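Local coordinates for predicted DNA-binding transcriptional regulator (PDB 7DWN), which probably binds promoter DNA and regulates transcription as a tetrameric member of the LysR family, at residues Leu12-Val17 against Ser21-Leu26; Arg36-Leu41 against Val50-Lys55; Tyr183-Gln188 against Ile237-Ala242; Arg210-Leu215 against Glu259-Leu264. All coordinates share one frame; numbering follows the deposited sequence.

Interaction 1: Leu12-Val17 against Ser21-Leu26; sequences LVLAKV and SQAAEL
Ala23 presents its methyl group to the ridge formed by Val13, Leu14 and Val17, and the three larger side chains settle round it from different directions. Val17 comes closest, its CG2 lying 3.7 Å from Ala23 CB. That branch stands between the backbone N and the carbonyl carbon of Val17 (chi1 -58° for CG1), and this rotation turns one methyl onto Ala23 and leaves the other, CG1, directed at Leu26. Leu14 approaches differently: Ala23 CB rests 3.8 Å from its CA, practically on the helix backbone, while the CD1 branch also touches the Ala23 methyl. The small Ala23 side chain sits where the backbones are nearest, the CA atoms of Leu14 and Ala23 being 5.1 Å apart.

Leu26, one turn further on, closes the other end of the patch. Its CD2 meets Val13 CG1 at 3.7 Å, the two side chains crossing at a slant, whereas Val17 and Leu26 reach toward each other tip to tip through CG1 and CD2. At the exposed border, the Gln22 amide oxygen lies beside Val17 without bonding to it. The contact is thus mainly apolar, and the two helices meet through close-fitting aliphatic side chains. The axes of 12-17 and 21-26 approach to 8.7 Å, their directions 132° apart.

Both belong to the LysR-type helix-turn-helix region. Phe34 of helix 31-45 packs on both Leu14 and Ala23, so the third helix covers one side of the pair, and helix 61-83 lies against Leu12 and Ala15 on the far flank of helix 5-17.

Interaction 2: Arg36-Leu41 against Val50-Lys55; sequences RRIRLL and VDRKSK
An arginine laid against a helix that carries arginines of its own is the striking feature here: Arg52 brings its NH2 to the backbone and side chains of Ile38 and Arg39, and the contact rests almost wholly on that one nitrogen. NH2 lies 3.6 Å from Ile38 CG2 and 3.7 Å from Arg39 CA. The approach is one of van der Waals contact, with no polar bond linking the two segments. Arg39 crosses Arg52 at about a right angle and sets its CD over one face of the guanidinium, while the carbonyl carbon of Ile38 stands at the edge of the same group, in its plane.

The Arg52 chain gets there by staying extended from CG to NE, with CG opposite the carbonyl carbon (chi1 -64°). Arg39 bends at chi2 (63°), which brings CD over the guanidinium. The two guanidinium planes are 47° apart, and NH1 of Arg39 and NH1 of Arg52 remain 5.0 Å from each other. The charge of Arg52 is answered by a salt bridge from NH2 to Glu42, further along helix 31-45, which probably offsets the proximity of Arg39.

Behind Arg52, the chain is shaped by Asp51. Its OD1 receives both the backbone N of Lys53, at 3.2 Å, and Lys53 NZ, at 2.7 Å in a salt bridge; the two donors come from opposite faces of the carboxylate plane. The first of these bonds makes an Asx turn that begins at Asp51, the last residue of the short, weakly bonded strand 50-51. With strand 58-59 this forms a small antiparallel pair, the wing of the winged helix-turn-helix fold found in LysR-type regulators.

Interaction 3: Tyr183-Gln188 against Ile237-Ala242; sequences YDFISQ and IAWLPA
With CG1 of Ile237 set between its backbone N and carbonyl carbon (chi1 65°), its two branches diverge, one to Tyr183 and one to Phe185. CG2, the short branch, goes to Tyr183, where it lies 3.5 Å from CB and 4.0 Å from CD2. CD1, at the end of the long branch, meets Phe185 CZ at 3.5 Å. Phe185 has CG opposite its carbonyl carbon (chi1 -67°), which carries the ring across to segment 237-242 from the irregular loop in which it lies. Both aromatic rings are met at a slant by the isoleucine.

Beyond Ile237, the far corner of Phe185 also touches Trp239: CZ stands 4.1 Å from CH2 of the indole. These two side chains likewise meet obliquely, a light touch compared with the isoleucine contact. Trp239 is held from elsewhere as well, its NE1 donating to the carbonyl O of Leu262 and its ring meeting that of Trp193.

Tyr183 keeps its polar end apart from the apolar patch, its OH being hydrogen-bonded to the carbonyl O of Lys234. The division of labour is instructive: carbon surfaces join the loop to segment 237-242 in this part of the LysR substrate-binding domain, while the polar groups of the same side chains are satisfied by neighbours. Cohesion between the two segments therefore comes from apolar side-chain contact and is consistent with hydrophobic burial of Ile237.

Interaction 4: Arg210-Leu215 against Glu259-Leu264; sequences REQVAL and EQSLRL
Ser261 and Leu262 are the residues of the second segment that meet segment 210-215, at Gln212 and Val213. They stand in a tight turn opened by Glu259, whose carbonyl O accepts from the backbone N of Leu262 at 2.8 Å. Ser261 is the first to face the other segment and gives only a loose approach: its OG is 4.0 Å from Gln212 OE1, too far for a bond.

Leu262 follows and carries most of the contact. Its two methyls divide the work, CD1 touching Val213 CG1 at 3.8 Å and CD2 reaching both that same methyl and, at 3.6 Å, Gln212 OE1. Val213 and Leu262 point at each other tip to tip, whereas Gln212, its chain extended beyond CG (chi2 -176°), slides past Leu262 in the opposite direction. The result is an aliphatic pair with a polar fringe at the exposed side.

Leu264, two residues on, begins strand 264-272 and packs on Ile209 of helix 201-209. Leu262 touches Ile209 too, along with Pro171 of strand 160-174 and the loop residue Phe185, and the turn ahead of strand 264-272 thus lies between the end of that helix and the sheet.

In the fold
The four contacts form two clusters on opposite sides of the chain's centre, their nearest atoms at least about 50 Å apart. Interactions 1 and 2, in the DNA-binding region, share helix 31-45: it carries one side of interaction 2 and covers interaction 1 through Phe34, and Leu14 packs on both Val50 and Ile38. The segments of interactions 3 and 4 alternate along the chain, joined where Phe185 meets Val213 and by a probable Trp239-Leu262 hydrogen bond. Interaction 3 is the more buried of that pair. Interactions 1 and 3 are mainly aliphatic or aromatic; the more exposed interactions 2 and 4 bring in polar groups, an arginine paired elsewhere and a glutamine fringe.

Interaction 1: Leu12-Val17 against Ser21-Leu26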
loop_
_atom_site.group_PDB
_atom_site.type_symbol
_atom_site.label_atom_id
_atom_site.label_comp_id
_atom_site.label_asym_id
_atom_site.label_seq_id
_atom_site.Cartn_x
_atom_site.Cartn_y
_atom_site.Cartn_z
ATOM N N LEU A 12 11.479 -15.861 -19.421
ATOM C CA LEU A 12 10.741 -14.654 -19.793
ATOM C C LEU A 12 10.969 -14.300 -21.263
ATOM O O LEU A 12 10.019 -14.000 -22.004
ATOM C CB LEU A 12 11.138 -13.487 -18.885
ATOM C CG LEU A 12 10.710 -13.587 -17.418
ATOM C CD1 LEU A 12 11.346 -12.481 -16.586
ATOM C CD2 LEU A 12 9.194 -13.541 -17.294
ATOM N N VAL A 13 12.229 -14.343 -21.709
ATOM C CA VAL A 13 12.522 -14.043 -23.110
ATOM C C VAL A 13 11.848 -15.059 -24.026
ATOM O O VAL A 13 11.254 -14.695 -25.053
ATOM C CB VAL A 13 14.043 -13.987 -23.340
ATOM C CG1 VAL A 13 14.349 -13.886 -24.822
ATOM C CG2 VAL A 13 14.646 -12.809 -22.587
ATOM N N LEU A 14 11.923 -16.345 -23.666
ATOM C CA LEU A 14 11.265 -17.377 -24.462
ATOM C C LEU A 14 9.762 -17.144 -24.537
ATOM O O LEU A 14 9.142 -17.375 -25.580
ATOM C CB LEU A 14 11.564 -18.758 -23.882
ATOM C CG LEU A 14 10.906 -19.948 -24.583
ATOM C CD1 LEU A 14 11.468 -20.118 -25.987
ATOM C CD2 LEU A 14 11.089 -21.218 -23.768
ATOM N N ALA A 15 9.159 -16.681 -23.440
ATOM C CA ALA A 15 7.729 -16.401 -23.440
ATOM C C ALA A 15 7.393 -15.222 -24.339
ATOM O O ALA A 15 6.305 -15.184 -24.926
ATOM C CB ALA A 15 7.245 -16.142 -22.015
ATOM N N LYS A 16 8.299 -14.248 -24.455
ATOM C CA LYS A 16 8.037 -13.151 -25.381
ATOM C C LYS A 16 8.147 -13.612 -26.832
ATOM O O LYS A 16 7.203 -13.461 -27.616
ATOM C CB LYS A 16 8.978 -11.970 -25.134
ATOM C CG LYS A 16 8.604 -10.760 -25.991
ATOM C CD LYS A 16 9.763 -9.796 -26.190
ATOM C CE LYS A 16 9.367 -8.672 -27.142
ATOM N NZ LYS A 16 10.502 -7.764 -27.466
ATOM N N VAL A 17 9.295 -14.174 -27.217
ATOM C CA VAL A 17 9.522 -14.449 -28.635
ATOM C C VAL A 17 8.959 -15.788 -29.102
ATOM O O VAL A 17 8.827 -15.997 -30.317
ATOM C CB VAL A 17 11.020 -14.383 -28.987
ATOM C CG1 VAL A 17 11.585 -13.014 -28.639
ATOM C CG2 VAL A 17 11.779 -15.486 -28.276
ATOM N N SER A 21 15.397 -20.730 -30.624
ATOM C CA SER A 21 16.639 -20.217 -31.198
ATOM C C SER A 21 16.727 -18.702 -31.070
ATOM O O SER A 21 17.791 -18.160 -30.746
ATOM C CB SER A 21 16.760 -20.640 -32.664
ATOM O OG SER A 21 15.953 -19.830 -33.502
ATOM N N GLN A 22 15.619 -18.002 -31.318
ATOM C CA GLN A 22 15.614 -16.550 -31.168
ATOM C C GLN A 22 15.830 -16.146 -29.715
ATOM O O GLN A 22 16.595 -15.215 -29.429
ATOM C CB GLN A 22 14.303 -15.979 -31.709
ATOM C CG GLN A 22 14.054 -16.323 -33.174
ATOM C CD GLN A 22 12.668 -15.931 -33.644
ATOM O OE1 GLN A 22 11.866 -15.405 -32.873
ATOM N NE2 GLN A 22 12.377 -16.185 -34.915
ATOM N N ALA A 23 15.176 -16.844 -28.782
ATOM C CA ALA A 23 15.386 -16.570 -27.364
ATOM C C ALA A 23 16.828 -16.837 -26.956
ATOM O O ALA A 23 17.385 -16.127 -26.111
ATOM C CB ALA A 23 14.428 -17.409 -26.517
ATOM N N ALA A 24 17.451 -17.861 -27.546
ATOM C CA ALA A 24 18.854 -18.143 -27.265
ATOM C C ALA A 24 19.754 -17.032 -27.790
ATOM O O ALA A 24 20.712 -16.630 -27.119
ATOM C CB ALA A 24 19.250 -19.486 -27.876
ATOM N N GLU A 25 19.463 -16.532 -28.993
ATOM C CA GLU A 25 20.250 -15.432 -29.539
ATOM C C GLU A 25 20.112 -14.181 -28.681
ATOM O O GLU A 25 21.094 -13.462 -28.456
ATOM C CB GLU A 25 19.834 -15.142 -30.981
ATOM C CG GLU A 25 20.725 -14.122 -31.676
ATOM C CD GLU A 25 22.163 -14.593 -31.796
ATOM O OE1 GLU A 25 22.379 -15.808 -31.983
ATOM O OE2 GLU A 25 23.079 -13.748 -31.699
ATOM N N LEU A 26 18.903 -13.909 -28.181
ATOM C CA LEU A 26 18.721 -12.759 -27.301
ATOM C C LEU A 26 19.476 -12.928 -25.990
ATOM O O LEU A 26 19.882 -11.936 -25.375
ATOM C CB LEU A 26 17.235 -12.524 -27.025
ATOM C CG LEU A 26 16.492 -11.538 -27.934
ATOM C CD1 LEU A 26 16.457 -12.023 -29.377
ATOM C CD2 LEU A 26 15.084 -11.295 -27.412
#

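Interaction 2: Arg36-Leu41 against Val50-Lys55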
loop_
_atom_site.group_PDB
_atom_site.type_symbol
_atom_site.label_atom_id
_atom_site.label_comp_id
_atom_site.label_asym_id
_atom_site.label_seq_id
_atom_site.Cartn_x
_atom_site.Cartn_y
_atom_site.Cartn_z
ATOM N N ARG A 36 18.641 -26.641 -22.892
ATOM C CA ARG A 36 19.002 -27.350 -21.670
ATOM C C ARG A 36 18.722 -26.506 -20.430
ATOM O O ARG A 36 18.301 -27.037 -19.397
ATOM C CB ARG A 36 20.473 -27.765 -21.721
ATOM C CG ARG A 36 20.928 -28.586 -20.526
ATOM C CD ARG A 36 20.140 -29.882 -20.410
ATOM N NE ARG A 36 20.583 -30.688 -19.276
ATOM C CZ ARG A 36 20.017 -31.831 -18.905
ATOM N NH1 ARG A 36 18.981 -32.308 -19.579
ATOM N NH2 ARG A 36 20.488 -32.496 -17.858
ATOM N N ARG A 37 18.945 -25.192 -20.511
ATOM C CA ARG A 37 18.639 -24.326 -19.374
ATOM C C ARG A 37 17.144 -24.317 -19.078
ATOM O O ARG A 37 16.730 -24.409 -17.913
ATOM C CB ARG A 37 19.148 -22.906 -19.636
ATOM C CG ARG A 37 20.648 -22.726 -19.417
ATOM C CD ARG A 37 21.220 -21.659 -20.342
ATOM N NE ARG A 37 20.731 -20.316 -20.038
ATOM C CZ ARG A 37 21.503 -19.312 -19.633
ATOM N NH1 ARG A 37 22.809 -19.490 -19.484
ATOM N NH2 ARG A 37 20.971 -18.123 -19.385
ATOM N N ILE A 38 16.316 -24.214 -20.122
ATOM C CA ILE A 38 14.868 -24.256 -19.920
ATOM C C ILE A 38 14.448 -25.606 -19.349
ATOM O O ILE A 38 13.578 -25.688 -18.472
ATOM C CB ILE A 38 14.130 -23.939 -21.234
ATOM C CG1 ILE A 38 14.438 -22.511 -21.692
ATOM C CG2 ILE A 38 12.630 -24.119 -21.059
ATOM C CD1 ILE A 38 13.908 -21.442 -20.759
ATOM N N ARG A 39 15.071 -26.687 -19.828
ATOM C CA ARG A 39 14.742 -28.017 -19.325
ATOM C C ARG A 39 15.115 -28.160 -17.855
ATOM O O ARG A 39 14.381 -28.779 -17.076
ATOM C CB ARG A 39 15.450 -29.079 -20.166
ATOM C CG ARG A 39 15.066 -30.511 -19.836
ATOM C CD ARG A 39 13.593 -30.762 -20.105
ATOM N NE ARG A 39 13.226 -32.152 -19.850
ATOM C CZ ARG A 39 13.080 -33.072 -20.797
ATOM N NH1 ARG A 39 13.263 -32.753 -22.070
ATOM N NH2 ARG A 39 12.746 -34.313 -20.471
ATOM N N LEU A 40 16.259 -27.596 -17.458
ATOM C CA LEU A 40 16.657 -27.631 -16.055
ATOM C C LEU A 40 15.693 -26.827 -15.192
ATOM O O LEU A 40 15.350 -27.241 -14.078
ATOM C CB LEU A 40 18.083 -27.103 -15.900
ATOM C CG LEU A 40 19.213 -27.979 -16.443
ATOM C CD1 LEU A 40 20.550 -27.264 -16.329
ATOM C CD2 LEU A 40 19.252 -29.308 -15.708
ATOM N N LEU A 41 15.249 -25.669 -15.689
ATOM C CA LEU A 41 14.233 -24.905 -14.968
ATOM C C LEU A 41 12.957 -25.720 -14.786
ATOM O O LEU A 41 12.358 -25.721 -13.704
ATOM C CB LEU A 41 13.933 -23.599 -15.702
ATOM C CG LEU A 41 12.824 -22.747 -15.083
ATOM C CD1 LEU A 41 13.200 -22.317 -13.671
ATOM C CD2 LEU A 41 12.519 -21.538 -15.954
ATOM N N VAL A 50 6.592 -25.424 -21.115
ATOM C CA VAL A 50 6.573 -25.043 -22.523
ATOM C C VAL A 50 6.301 -26.283 -23.362
ATOM O O VAL A 50 6.841 -27.360 -23.094
ATOM C CB VAL A 50 7.906 -24.368 -22.921
ATOM C CG1 VAL A 50 8.269 -24.675 -24.363
ATOM C CG2 VAL A 50 7.835 -22.865 -22.694
ATOM N N ASP A 51 5.452 -26.130 -24.377
ATOM C CA ASP A 51 5.236 -27.172 -25.376
ATOM C C ASP A 51 6.240 -26.960 -26.504
ATOM O O ASP A 51 6.148 -25.981 -27.252
ATOM C CB ASP A 51 3.801 -27.141 -25.898
ATOM C CG ASP A 51 3.483 -28.315 -26.809
ATOM O OD1 ASP A 51 4.353 -29.193 -26.989
ATOM O OD2 ASP A 51 2.357 -28.362 -27.349
ATOM N N ARG A 52 7.200 -27.876 -26.623
ATOM C CA ARG A 52 8.278 -27.759 -27.595
ATOM C C ARG A 52 7.925 -28.318 -28.966
ATOM O O ARG A 52 8.671 -28.079 -29.922
ATOM C CB ARG A 52 9.532 -28.472 -27.081
ATOM C CG ARG A 52 10.128 -27.873 -25.825
ATOM C CD ARG A 52 11.232 -28.764 -25.283
ATOM N NE ARG A 52 11.925 -28.155 -24.153
ATOM C CZ ARG A 52 11.466 -28.162 -22.907
ATOM N NH1 ARG A 52 10.307 -28.742 -22.626
ATOM N NH2 ARG A 52 12.165 -27.583 -21.940
ATOM N N LYS A 53 6.821 -29.048 -29.090
ATOM C CA LYS A 53 6.476 -29.740 -30.325
ATOM C C LYS A 53 5.641 -28.895 -31.278
ATOM O O LYS A 53 5.185 -29.411 -32.303
ATOM C CB LYS A 53 5.725 -31.035 -30.003
ATOM C CG LYS A 53 6.518 -32.025 -29.169
ATOM C CD LYS A 53 5.667 -33.221 -28.771
ATOM C CE LYS A 53 5.042 -33.032 -27.397
ATOM N NZ LYS A 53 4.133 -31.855 -27.316
ATOM N N SER A 54 5.433 -27.618 -30.974
ATOM C CA SER A 54 4.553 -26.773 -31.767
ATOM C C SER A 54 5.253 -25.479 -32.150
ATOM O O SER A 54 6.013 -24.915 -31.358
ATOM C CB SER A 54 3.265 -26.453 -30.998
ATOM O OG SER A 54 3.532 -25.673 -29.845
ATOM N N LYS A 55 4.985 -25.015 -33.367
ATOM C CA LYS A 55 5.447 -23.716 -33.841
ATOM C C LYS A 55 4.229 -22.837 -34.089
ATOM O O LYS A 55 3.357 -23.212 -34.893
ATOM C CB LYS A 55 6.270 -23.860 -35.124
ATOM C CG LYS A 55 7.538 -24.678 -34.949
ATOM C CD LYS A 55 8.750 -23.814 -34.625
ATOM C CE LYS A 55 9.077 -22.888 -35.784
ATOM N NZ LYS A 55 10.481 -22.392 -35.739
#

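Interaction 3: Tyr183-Gln188 against Ile237-Ala242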
loop_
_atom_site.group_PDB
_atom_site.type_symbol
_atom_site.label_atom_id
_atom_site.label_comp_id
_atom_site.label_asym_id
_atom_site.label_seq_id
_atom_site.Cartn_x
_atom_site.Cartn_y
_atom_site.Cartn_z
ATOM N N TYR A 183 16.808 47.282 7.477
ATOM C CA TYR A 183 15.489 47.203 8.078
ATOM C C TYR A 183 15.631 47.171 9.592
ATOM O O TYR A 183 16.700 46.869 10.132
ATOM C CB TYR A 183 14.731 45.969 7.587
ATOM C CG TYR A 183 14.720 45.828 6.084
ATOM C CD1 TYR A 183 13.892 46.621 5.302
ATOM C CD2 TYR A 183 15.537 44.903 5.447
ATOM C CE1 TYR A 183 13.878 46.500 3.927
ATOM C CE2 TYR A 183 15.528 44.774 4.071
ATOM C CZ TYR A 183 14.694 45.574 3.317
ATOM O OH TYR A 183 14.679 45.453 1.948
ATOM N N ASP A 184 14.538 47.484 10.279
ATOM C CA ASP A 184 14.590 47.608 11.726
ATOM C C ASP A 184 13.170 47.541 12.277
ATOM O O ASP A 184 12.191 47.518 11.527
ATOM C CB ASP A 184 15.285 48.907 12.134
ATOM C CG ASP A 184 14.328 50.069 12.216
ATOM O OD1 ASP A 184 13.596 50.138 13.216
ATOM O OD2 ASP A 184 14.287 50.898 11.285
ATOM N N PHE A 185 13.070 47.541 13.610
ATOM C CA PHE A 185 11.790 47.483 14.305
ATOM C C PHE A 185 11.434 48.775 15.037
ATOM O O PHE A 185 10.365 48.839 15.656
ATOM C CB PHE A 185 11.774 46.313 15.303
ATOM C CG PHE A 185 11.807 44.956 14.652
ATOM C CD1 PHE A 185 10.685 44.448 14.015
ATOM C CD2 PHE A 185 12.955 44.179 14.697
ATOM C CE1 PHE A 185 10.712 43.200 13.419
ATOM C CE2 PHE A 185 12.987 42.927 14.108
ATOM C CZ PHE A 185 11.865 42.439 13.466
ATOM N N ILE A 186 12.289 49.802 14.989
ATOM C CA ILE A 186 11.952 51.069 15.637
ATOM C C ILE A 186 10.878 51.805 14.845
ATOM O O ILE A 186 10.009 52.469 15.425
ATOM C CB ILE A 186 13.212 51.939 15.840
ATOM C CG1 ILE A 186 14.287 51.203 16.657
ATOM C CG2 ILE A 186 12.841 53.276 16.468
ATOM C CD1 ILE A 186 13.852 50.766 18.045
ATOM N N SER A 187 10.906 51.699 13.517
ATOM C CA SER A 187 9.856 52.310 12.714
ATOM C C SER A 187 8.510 51.695 13.070
ATOM O O SER A 187 8.397 50.477 13.237
ATOM C CB SER A 187 10.149 52.109 11.225
ATOM O OG SER A 187 11.344 52.761 10.832
ATOM N N GLN A 188 7.487 52.542 13.209
ATOM C CA GLN A 188 6.130 52.039 13.376
ATOM C C GLN A 188 5.584 51.454 12.079
ATOM O O GLN A 188 4.365 51.326 11.944
ATOM C CB GLN A 188 5.201 53.140 13.898
ATOM C CG GLN A 188 5.008 54.330 12.972
ATOM C CD GLN A 188 4.092 55.365 13.565
ATOM O OE1 GLN A 188 3.957 55.449 14.779
ATOM N NE2 GLN A 188 3.436 56.148 12.712
ATOM N N ILE A 237 13.943 40.852 6.138
ATOM C CA ILE A 237 14.516 40.345 7.375
ATOM C C ILE A 237 14.150 38.879 7.522
ATOM O O ILE A 237 13.183 38.391 6.931
ATOM C CB ILE A 237 14.040 41.133 8.609
ATOM C CG1 ILE A 237 12.536 40.938 8.815
ATOM C CG2 ILE A 237 14.369 42.588 8.445
ATOM C CD1 ILE A 237 12.127 40.936 10.267
ATOM N N ALA A 238 14.921 38.171 8.347
ATOM C CA ALA A 238 14.541 36.787 8.598
ATOM C C ALA A 238 15.139 36.308 9.912
ATOM O O ALA A 238 16.176 36.800 10.353
ATOM C CB ALA A 238 14.976 35.865 7.453
ATOM N N TRP A 239 14.464 35.338 10.528
ATOM C CA TRP A 239 14.983 34.659 11.708
ATOM C C TRP A 239 15.855 33.506 11.230
ATOM O O TRP A 239 15.350 32.476 10.778
ATOM C CB TRP A 239 13.851 34.173 12.606
ATOM C CG TRP A 239 13.366 35.218 13.562
ATOM C CD1 TRP A 239 13.708 35.350 14.877
ATOM C CD2 TRP A 239 12.458 36.284 13.273
ATOM N NE1 TRP A 239 13.063 36.433 15.426
ATOM C CE2 TRP A 239 12.290 37.023 14.462
ATOM C CE3 TRP A 239 11.771 36.686 12.125
ATOM C CZ2 TRP A 239 11.463 38.145 14.531
ATOM C CZ3 TRP A 239 10.949 37.793 12.197
ATOM C CH2 TRP A 239 10.802 38.510 13.391
ATOM N N LEU A 240 17.162 33.680 11.327
ATOM C CA LEU A 240 18.081 32.663 10.858
ATOM C C LEU A 240 18.801 32.007 12.029
ATOM O O LEU A 240 19.087 32.675 13.029
ATOM C CB LEU A 240 19.112 33.260 9.895
ATOM C CG LEU A 240 18.505 33.961 8.679
ATOM C CD1 LEU A 240 19.587 34.502 7.757
ATOM C CD2 LEU A 240 17.595 33.001 7.937
ATOM N N PRO A 241 19.077 30.706 11.949
ATOM C CA PRO A 241 19.862 30.060 13.004
ATOM C C PRO A 241 21.260 30.653 13.063
ATOM O O PRO A 241 21.881 30.935 12.035
ATOM C CB PRO A 241 19.883 28.586 12.583
ATOM C CG PRO A 241 19.612 28.605 11.116
ATOM C CD PRO A 241 18.675 29.756 10.900
ATOM N N ALA A 242 21.750 30.846 14.286
ATOM C CA ALA A 242 22.984 31.599 14.469
ATOM C C ALA A 242 24.191 30.868 13.893
ATOM O O ALA A 242 25.156 31.515 13.471
ATOM C CB ALA A 242 23.196 31.904 15.948
#

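Interaction 4: Arg210-Leu215 against Glu259-Leu264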
loop_
_atom_site.group_PDB
_atom_site.type_symbol
_atom_site.label_atom_id
_atom_site.label_comp_id
_atom_site.label_asym_id
_atom_site.label_seq_id
_atom_site.Cartn_x
_atom_site.Cartn_y
_atom_site.Cartn_z
ATOM N N ARG A 210 5.488 36.501 16.997
ATOM C CA ARG A 210 4.866 37.252 15.904
ATOM C C ARG A 210 4.167 38.536 16.367
ATOM O O ARG A 210 4.285 39.578 15.711
ATOM C CB ARG A 210 3.876 36.362 15.156
ATOM C CG ARG A 210 3.504 36.918 13.798
ATOM C CD ARG A 210 2.758 35.904 12.958
ATOM N NE ARG A 210 2.677 36.336 11.568
ATOM C CZ ARG A 210 1.765 37.183 11.102
ATOM N NH1 ARG A 210 0.848 37.689 11.914
ATOM N NH2 ARG A 210 1.767 37.524 9.820
ATOM N N GLU A 211 3.437 38.493 17.489
ATOM C CA GLU A 211 2.643 39.658 17.889
ATOM C C GLU A 211 3.493 40.837 18.347
ATOM O O GLU A 211 2.977 41.957 18.432
ATOM C CB GLU A 211 1.660 39.297 19.006
ATOM C CG GLU A 211 0.448 38.488 18.566
ATOM C CD GLU A 211 -0.379 39.182 17.499
ATOM O OE1 GLU A 211 -0.685 38.536 16.474
ATOM O OE2 GLU A 211 -0.719 40.371 17.679
ATOM N N GLN A 212 4.769 40.619 18.648
ATOM C CA GLN A 212 5.639 41.673 19.152
ATOM C C GLN A 212 6.268 42.508 18.044
ATOM O O GLN A 212 7.031 43.432 18.345
ATOM C CB GLN A 212 6.744 41.069 20.024
ATOM C CG GLN A 212 6.241 40.180 21.150
ATOM C CD GLN A 212 7.365 39.679 22.037
ATOM O OE1 GLN A 212 8.535 39.991 21.811
ATOM N NE2 GLN A 212 7.015 38.900 23.053
ATOM N N VAL A 213 5.980 42.207 16.780
ATOM C CA VAL A 213 6.641 42.853 15.653
ATOM C C VAL A 213 5.639 43.055 14.524
ATOM O O VAL A 213 4.646 42.329 14.410
ATOM C CB VAL A 213 7.854 42.029 15.164
ATOM C CG1 VAL A 213 8.978 42.070 16.189
ATOM C CG2 VAL A 213 7.437 40.595 14.906
ATOM N N ALA A 214 5.905 44.057 13.685
ATOM C CA ALA A 214 5.073 44.364 12.525
ATOM C C ALA A 214 5.777 43.822 11.286
ATOM O O ALA A 214 6.762 44.400 10.815
ATOM C CB ALA A 214 4.821 45.866 12.416
ATOM N N LEU A 215 5.271 42.713 10.759
ATOM C CA LEU A 215 5.879 42.022 9.631
ATOM C C LEU A 215 4.882 41.931 8.485
ATOM O O LEU A 215 3.682 41.752 8.714
ATOM C CB LEU A 215 6.323 40.610 10.027
ATOM C CG LEU A 215 7.244 40.475 11.239
ATOM C CD1 LEU A 215 7.387 39.015 11.637
ATOM C CD2 LEU A 215 8.598 41.086 10.936
ATOM N N GLU A 259 15.192 42.768 19.617
ATOM C CA GLU A 259 15.403 42.709 21.053
ATOM C C GLU A 259 15.838 41.297 21.445
ATOM O O GLU A 259 15.639 40.331 20.704
ATOM C CB GLU A 259 14.120 43.111 21.783
ATOM C CG GLU A 259 14.257 43.357 23.276
ATOM C CD GLU A 259 12.971 43.880 23.886
ATOM O OE1 GLU A 259 12.057 44.247 23.119
ATOM O OE2 GLU A 259 12.874 43.921 25.130
ATOM N N GLN A 260 16.460 41.185 22.622
ATOM C CA GLN A 260 16.885 39.871 23.094
ATOM C C GLN A 260 15.702 38.925 23.249
ATOM O O GLN A 260 15.847 37.711 23.068
ATOM C CB GLN A 260 17.642 40.003 24.416
ATOM C CG GLN A 260 18.316 38.718 24.878
ATOM C CD GLN A 260 19.465 38.301 23.979
ATOM O OE1 GLN A 260 20.179 39.143 23.434
ATOM N NE2 GLN A 260 19.649 36.994 23.819
ATOM N N SER A 261 14.521 39.461 23.569
ATOM C CA SER A 261 13.322 38.636 23.646
ATOM C C SER A 261 12.872 38.139 22.278
ATOM O O SER A 261 12.059 37.212 22.207
ATOM C CB SER A 261 12.193 39.416 24.319
ATOM O OG SER A 261 11.968 40.652 23.663
ATOM N N LEU A 262 13.375 38.735 21.194
ATOM C CA LEU A 262 13.075 38.242 19.855
ATOM C C LEU A 262 13.983 37.092 19.441
ATOM O O LEU A 262 13.626 36.337 18.531
ATOM C CB LEU A 262 13.179 39.376 18.832
ATOM C CG LEU A 262 12.171 40.519 18.973
ATOM C CD1 LEU A 262 12.330 41.521 17.841
ATOM C CD2 LEU A 262 10.750 39.982 19.022
ATOM N N ARG A 263 15.142 36.946 20.081
ATOM C CA ARG A 263 16.015 35.806 19.822
ATOM C C ARG A 263 15.385 34.548 20.408
ATOM O O ARG A 263 15.132 34.482 21.616
ATOM C CB ARG A 263 17.397 36.053 20.423
ATOM C CG ARG A 263 18.103 37.296 19.895
ATOM C CD ARG A 263 19.480 37.450 20.526
ATOM N NE ARG A 263 20.284 38.490 19.887
ATOM C CZ ARG A 263 20.362 39.747 20.312
ATOM N NH1 ARG A 263 19.680 40.131 21.381
ATOM N NH2 ARG A 263 21.123 40.623 19.670
ATOM N N LEU A 264 15.131 33.549 19.562
ATOM C CA LEU A 264 14.321 32.415 19.996
ATOM C C LEU A 264 15.172 31.167 20.156
ATOM O O LEU A 264 15.929 30.829 19.241
ATOM C CB LEU A 264 13.202 32.152 18.987
ATOM C CG LEU A 264 12.287 33.343 18.709
ATOM C CD1 LEU A 264 11.538 33.138 17.406
ATOM C CD2 LEU A 264 11.319 33.549 19.861
#